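Local coordinates for putative metal-dependent isothiocyanate hydrolase SaxA (Pectobacterium carotovorum, PDB 6BRM), which binds two zinc ions and probably hydrolyses isothiocyanates with a metallo-beta-lactamase fold, at residues Val81-Leu86 and Gln101-Ile106; Gln90-Ala95 and Ile106-Asp111. All blocks are in the same frame, centred on the assembly; numbering follows the deposited sequence.

Contact 1 of 2, residues Val81-Leu86 and Gln101-Ile106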
# COMPACT_ATOMS: atom_id res chain seq x y z
N VAL B 81 28.05 7.38 -14.86
CA VAL B 81 28.31 6.34 -13.85
C VAL B 81 28.92 5.12 -14.57
O VAL B 81 28.36 4.66 -15.57
CB VAL B 81 27.02 5.94 -13.10
CG1 VAL B 81 27.27 4.80 -12.12
CG2 VAL B 81 26.45 7.14 -12.34
N PRO B 82 30.06 4.60 -14.07
CA PRO B 82 30.72 3.49 -14.76
C PRO B 82 29.94 2.19 -14.64
O PRO B 82 29.28 1.96 -13.62
CB PRO B 82 32.07 3.39 -14.05
CG PRO B 82 31.81 3.88 -12.68
CD PRO B 82 30.76 4.94 -12.81
N LYS B 83 30.03 1.35 -15.66
CA LYS B 83 29.17 0.16 -15.78
C LYS B 83 29.49 -0.94 -14.76
O LYS B 83 28.63 -1.76 -14.44
CB LYS B 83 29.22 -0.41 -17.20
CG LYS B 83 28.79 0.56 -18.30
CD LYS B 83 27.41 1.16 -18.06
CE LYS B 83 26.92 1.94 -19.27
NZ LYS B 83 27.69 3.20 -19.49
N ASP B 84 30.73 -0.94 -14.26
CA ASP B 84 31.19 -1.89 -13.22
C ASP B 84 30.84 -1.47 -11.77
O ASP B 84 31.22 -2.16 -10.82
CB ASP B 84 32.70 -2.16 -13.36
CG ASP B 84 33.54 -0.89 -13.54
OD1 ASP B 84 33.31 0.09 -12.80
OD2 ASP B 84 34.41 -0.88 -14.43
N MET B 85 30.13 -0.35 -11.61
CA MET B 85 29.61 0.08 -10.31
C MET B 85 28.50 -0.86 -9.83
O MET B 85 27.69 -1.34 -10.64
CB MET B 85 29.06 1.51 -10.41
CG MET B 85 28.45 2.10 -9.13
SD MET B 85 29.65 2.41 -7.82
CE MET B 85 30.54 3.80 -8.52
N LEU B 86 28.46 -1.10 -8.53
CA LEU B 86 27.41 -1.90 -7.90
C LEU B 86 26.11 -1.09 -7.80
O LEU B 86 26.04 -0.11 -7.04
CB LEU B 86 27.85 -2.36 -6.50
CG LEU B 86 26.87 -3.18 -5.66
CD1 LEU B 86 26.36 -4.42 -6.39
CD2 LEU B 86 27.52 -3.58 -4.34
N GLN B 101 21.07 -1.33 -20.37
CA GLN B 101 21.74 -0.06 -20.63
C GLN B 101 23.27 -0.11 -20.44
O GLN B 101 23.90 0.94 -20.31
CB GLN B 101 21.14 1.04 -19.75
CG GLN B 101 19.68 1.34 -20.06
CD GLN B 101 19.07 2.40 -19.15
OE1 GLN B 101 18.00 2.93 -19.45
NE2 GLN B 101 19.73 2.70 -18.04
N GLY B 102 23.86 -1.31 -20.42
CA GLY B 102 25.32 -1.48 -20.36
C GLY B 102 25.88 -1.93 -19.02
O GLY B 102 27.02 -2.40 -18.96
N PHE B 103 25.11 -1.79 -17.94
CA PHE B 103 25.56 -2.14 -16.59
C PHE B 103 25.52 -3.66 -16.40
O PHE B 103 24.66 -4.33 -16.98
CB PHE B 103 24.71 -1.44 -15.53
CG PHE B 103 24.85 0.06 -15.53
CD1 PHE B 103 24.10 0.86 -16.38
CD2 PHE B 103 25.75 0.69 -14.66
CE1 PHE B 103 24.23 2.25 -16.38
CE2 PHE B 103 25.89 2.07 -14.65
CZ PHE B 103 25.13 2.85 -15.51
N PHE B 104 26.45 -4.19 -15.60
CA PHE B 104 26.49 -5.65 -15.32
C PHE B 104 26.67 -6.09 -13.85
O PHE B 104 26.52 -7.28 -13.56
CB PHE B 104 27.53 -6.34 -16.23
CG PHE B 104 28.86 -5.64 -16.33
CD1 PHE B 104 29.76 -5.69 -15.27
CD2 PHE B 104 29.22 -4.95 -17.48
CE1 PHE B 104 30.99 -5.06 -15.36
CE2 PHE B 104 30.45 -4.32 -17.57
CZ PHE B 104 31.34 -4.37 -16.51
N ASN B 105 26.97 -5.16 -12.93
CA ASN B 105 27.07 -5.47 -11.49
C ASN B 105 25.84 -4.92 -10.76
O ASN B 105 25.89 -3.87 -10.12
CB ASN B 105 28.37 -4.88 -10.91
CG ASN B 105 29.62 -5.52 -11.49
OD1 ASN B 105 29.64 -6.69 -11.89
ND2 ASN B 105 30.71 -4.75 -11.52
N ILE B 106 24.73 -5.66 -10.87
CA ILE B 106 23.41 -5.21 -10.42
C ILE B 106 22.85 -6.16 -9.36
O ILE B 106 23.07 -7.37 -9.43
CB ILE B 106 22.43 -5.15 -11.63
CG1 ILE B 106 22.93 -4.14 -12.67
CG2 ILE B 106 21.02 -4.78 -11.20
CD1 ILE B 106 22.51 -4.47 -14.07

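Contact 2 of 2, residues Gln90-Ala95 and Ile106-Asp111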
# COMPACT_ATOMS: atom_id res chain seq x y z
N GLN B 90 15.21 -1.62 -7.20
CA GLN B 90 13.95 -1.87 -6.48
C GLN B 90 13.37 -3.26 -6.76
O GLN B 90 12.89 -3.93 -5.84
CB GLN B 90 12.95 -0.79 -6.89
CG GLN B 90 11.50 -0.98 -6.46
CD GLN B 90 10.58 0.09 -7.02
OE1 GLN B 90 9.63 0.51 -6.37
NE2 GLN B 90 10.86 0.55 -8.24
N ASP B 91 13.37 -3.67 -8.03
CA ASP B 91 12.76 -4.94 -8.45
C ASP B 91 13.38 -5.48 -9.75
O ASP B 91 14.30 -4.86 -10.30
CB ASP B 91 11.23 -4.78 -8.56
CG ASP B 91 10.79 -3.69 -9.54
OD1 ASP B 91 11.59 -3.26 -10.41
OD2 ASP B 91 9.62 -3.26 -9.45
N GLU B 92 12.88 -6.62 -10.23
CA GLU B 92 13.44 -7.29 -11.41
C GLU B 92 13.38 -6.48 -12.71
O GLU B 92 14.33 -6.52 -13.49
CB GLU B 92 12.78 -8.66 -11.63
CG GLU B 92 13.23 -9.75 -10.66
CD GLU B 92 14.66 -10.23 -10.88
OE1 GLU B 92 15.32 -10.59 -9.89
OE2 GLU B 92 15.13 -10.25 -12.04
N LYS B 93 12.27 -5.78 -12.96
CA LYS B 93 12.11 -5.03 -14.22
C LYS B 93 13.08 -3.84 -14.34
O LYS B 93 13.65 -3.62 -15.40
CB LYS B 93 10.66 -4.59 -14.48
CG LYS B 93 10.03 -3.65 -13.45
CD LYS B 93 9.20 -2.55 -14.09
CE LYS B 93 8.01 -3.10 -14.88
NZ LYS B 93 7.04 -2.03 -15.22
N ASP B 94 13.30 -3.13 -13.23
CA ASP B 94 14.27 -2.03 -13.20
C ASP B 94 15.70 -2.55 -13.32
O ASP B 94 16.54 -1.89 -13.93
CB ASP B 94 14.11 -1.19 -11.92
CG ASP B 94 12.82 -0.37 -11.89
OD1 ASP B 94 12.24 -0.09 -12.96
OD2 ASP B 94 12.39 0.02 -10.78
N ALA B 95 15.97 -3.72 -12.74
CA ALA B 95 17.27 -4.37 -12.90
C ALA B 95 17.54 -4.72 -14.36
O ALA B 95 18.62 -4.43 -14.88
CB ALA B 95 17.35 -5.63 -12.04
N ILE B 106 24.73 -5.66 -10.87
CA ILE B 106 23.41 -5.21 -10.42
C ILE B 106 22.85 -6.16 -9.36
O ILE B 106 23.07 -7.37 -9.43
CB ILE B 106 22.43 -5.15 -11.63
CG1 ILE B 106 22.93 -4.14 -12.67
CG2 ILE B 106 21.02 -4.78 -11.20
CD1 ILE B 106 22.51 -4.47 -14.07
N ARG B 107 22.14 -5.61 -8.39
CA ARG B 107 21.47 -6.38 -7.34
C ARG B 107 20.07 -5.82 -7.12
O ARG B 107 19.84 -4.62 -7.25
CB ARG B 107 22.25 -6.32 -6.03
CG ARG B 107 23.48 -7.20 -5.97
CD ARG B 107 24.03 -7.25 -4.56
NE ARG B 107 25.31 -7.96 -4.46
CZ ARG B 107 25.99 -8.16 -3.32
NH1 ARG B 107 27.14 -8.82 -3.35
NH2 ARG B 107 25.52 -7.71 -2.16
N VAL B 108 19.13 -6.71 -6.77
CA VAL B 108 17.75 -6.34 -6.48
C VAL B 108 17.58 -6.31 -4.97
O VAL B 108 17.92 -7.28 -4.29
CB VAL B 108 16.75 -7.35 -7.09
CG1 VAL B 108 15.31 -6.92 -6.82
CG2 VAL B 108 17.00 -7.51 -8.58
N LEU B 109 17.04 -5.21 -4.45
CA LEU B 109 16.74 -5.10 -3.02
C LEU B 109 15.56 -6.01 -2.69
O LEU B 109 14.49 -5.89 -3.29
CB LEU B 109 16.41 -3.65 -2.61
CG LEU B 109 17.46 -2.82 -1.87
CD1 LEU B 109 18.86 -3.04 -2.43
CD2 LEU B 109 17.10 -1.34 -1.91
N LYS B 110 15.77 -6.91 -1.73
CA LYS B 110 14.68 -7.65 -1.12
C LYS B 110 13.99 -6.73 -0.12
O LYS B 110 14.46 -5.62 0.14
CB LYS B 110 15.19 -8.91 -0.43
CG LYS B 110 15.84 -9.90 -1.39
CD LYS B 110 16.37 -11.13 -0.67
CE LYS B 110 17.20 -11.99 -1.60
NZ LYS B 110 16.43 -12.47 -2.79
N ASP B 111 12.87 -7.19 0.43
CA ASP B 111 12.14 -6.44 1.45
C ASP B 111 12.99 -6.19 2.70
O ASP B 111 12.85 -5.16 3.35
CB ASP B 111 10.84 -7.15 1.82
CG ASP B 111 9.83 -7.15 0.69
OD1 ASP B 111 10.23 -7.36 -0.47
OD2 ASP B 111 8.63 -6.92 0.96

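Contact 1 of 2, residues Val81-Leu86 and Gln101-Ile106
The side chain of Lys83 lies over the Phe103 ring, its CD 3.5 Å from the ring centroid and almost exactly on the ring normal, a CH-pi contact made by the aliphatic part of the lysine. A bend at chi2 (-54°) swings CD over the ring. Lys83 NZ stands farther off, 5.1 Å from the Phe103 centroid and tilted from the normal, at most a weak cation-pi attraction; it donates a hydrogen bond to Gln78 O. The CB and CG of Lys83 rest against the carbonyl oxygen of Gly102. Towards the start of 81-86, Val81 crosses Phe103 at about a right angle, with Val81 CG1 4.0 Å from Phe103 CE2; the same ring carbon approaches Pro82 O obliquely. Inward, Phe103 also meets Trp73, Ile87 and Ile98.

Both segments are helix-to-strand connections of the alpha-beta/beta-alpha sandwich of the metallo-beta-lactamase superfamily: 81-86 leads from helix 75-80 into strand 87-89, while the segment 101-106 leads from helix 92-100 into the parallel neighbouring strand 106-108. The first of them folds through a type I turn from Pro82 to Met85, closed by Met85 N and Pro82 O.

The carbonyls of the turn's two central residues both face 101-106. Lys83 O lies over the centre of the Phe104 ring, 4.0 Å above its plane, and accepts a weak hydrogen bond from Phe104 N. Phe104 CE1 meets CA and CB of Asp84. Asn105 ND2 donates to Asp84 O at 2.7 Å; the acceptor lies in the plane of the Asn105 amide, whereas the donor stands above the Asp84 carbonyl plane, 43° out of it. At the end of the segment, Leu86 CA makes a C-H...O contact of 3.3 Å with Asn105 O.

Contact 2 of 2, residues Gln90-Ala95 and Ile106-Asp111
Val108 divides its two methyls between the backbone at the helix start and the side chains of the first turn. With CG1 anti to the backbone N (chi1 -178°), that methyl reaches Asp91, 3.6 Å from its CA. The other branch, CG2, lies 4.0 Å from Ala95 CB and also meets Glu92: the glutamate chain bends at chi2 and crosses the valine side chain at about a right angle, with OE1 against CG2. Ile106 stands two residues earlier on the strand and presents CG2 to the same alanine, 3.9 Å from Ala95 CB, while its CD1 approaches Ala95 O. Ala95 thus packs against both branched residues. This is the helix-on-strand packing of a beta-alpha-beta unit, strand 87-89, helix 92-100 and strand 106-108, the last being an outermost strand of its sheet.

Two side-chain bonds brace the helix start. Asp91 is the N-cap, its OD1 taking a weak bond from Asp94 N at 3.3 Å, and its carboxylate probably interacts favourably with the positive end of the helix dipole. Gln90 NE2 donates to Asp94 OD2 at 3.0 Å, and the Gln90 side chain touches the zinc ligand His67. No hydrogen bond crosses between the two segments: the direct contact is van der Waals packing, chiefly of Val108 and Ile106 on the helix start, while strand 87-89 bridges the two through hydrogen bonds.

From the N terminus, the chain leaves helix 75-80 through 81-86, forms strand 87-89 and starts helix 92-100 within 90-95. It then returns through 101-106 to strand 106-108. Contact 1 closes the loop from 81-86 to 101-106 at one end of the beta-alpha-beta unit, and contact 2 closes that from 90-95 to 106-111. The segments alternate along the chain, so the two loops cross rather than nest. They overlap at Ile106, which packs in contact 2, and Leu86 CD1 packs on Arg107 CG. Contact 1 joins the two helix-to-strand connections, and contact 2 packs the start of helix 92-100 on the outermost strand 106-108.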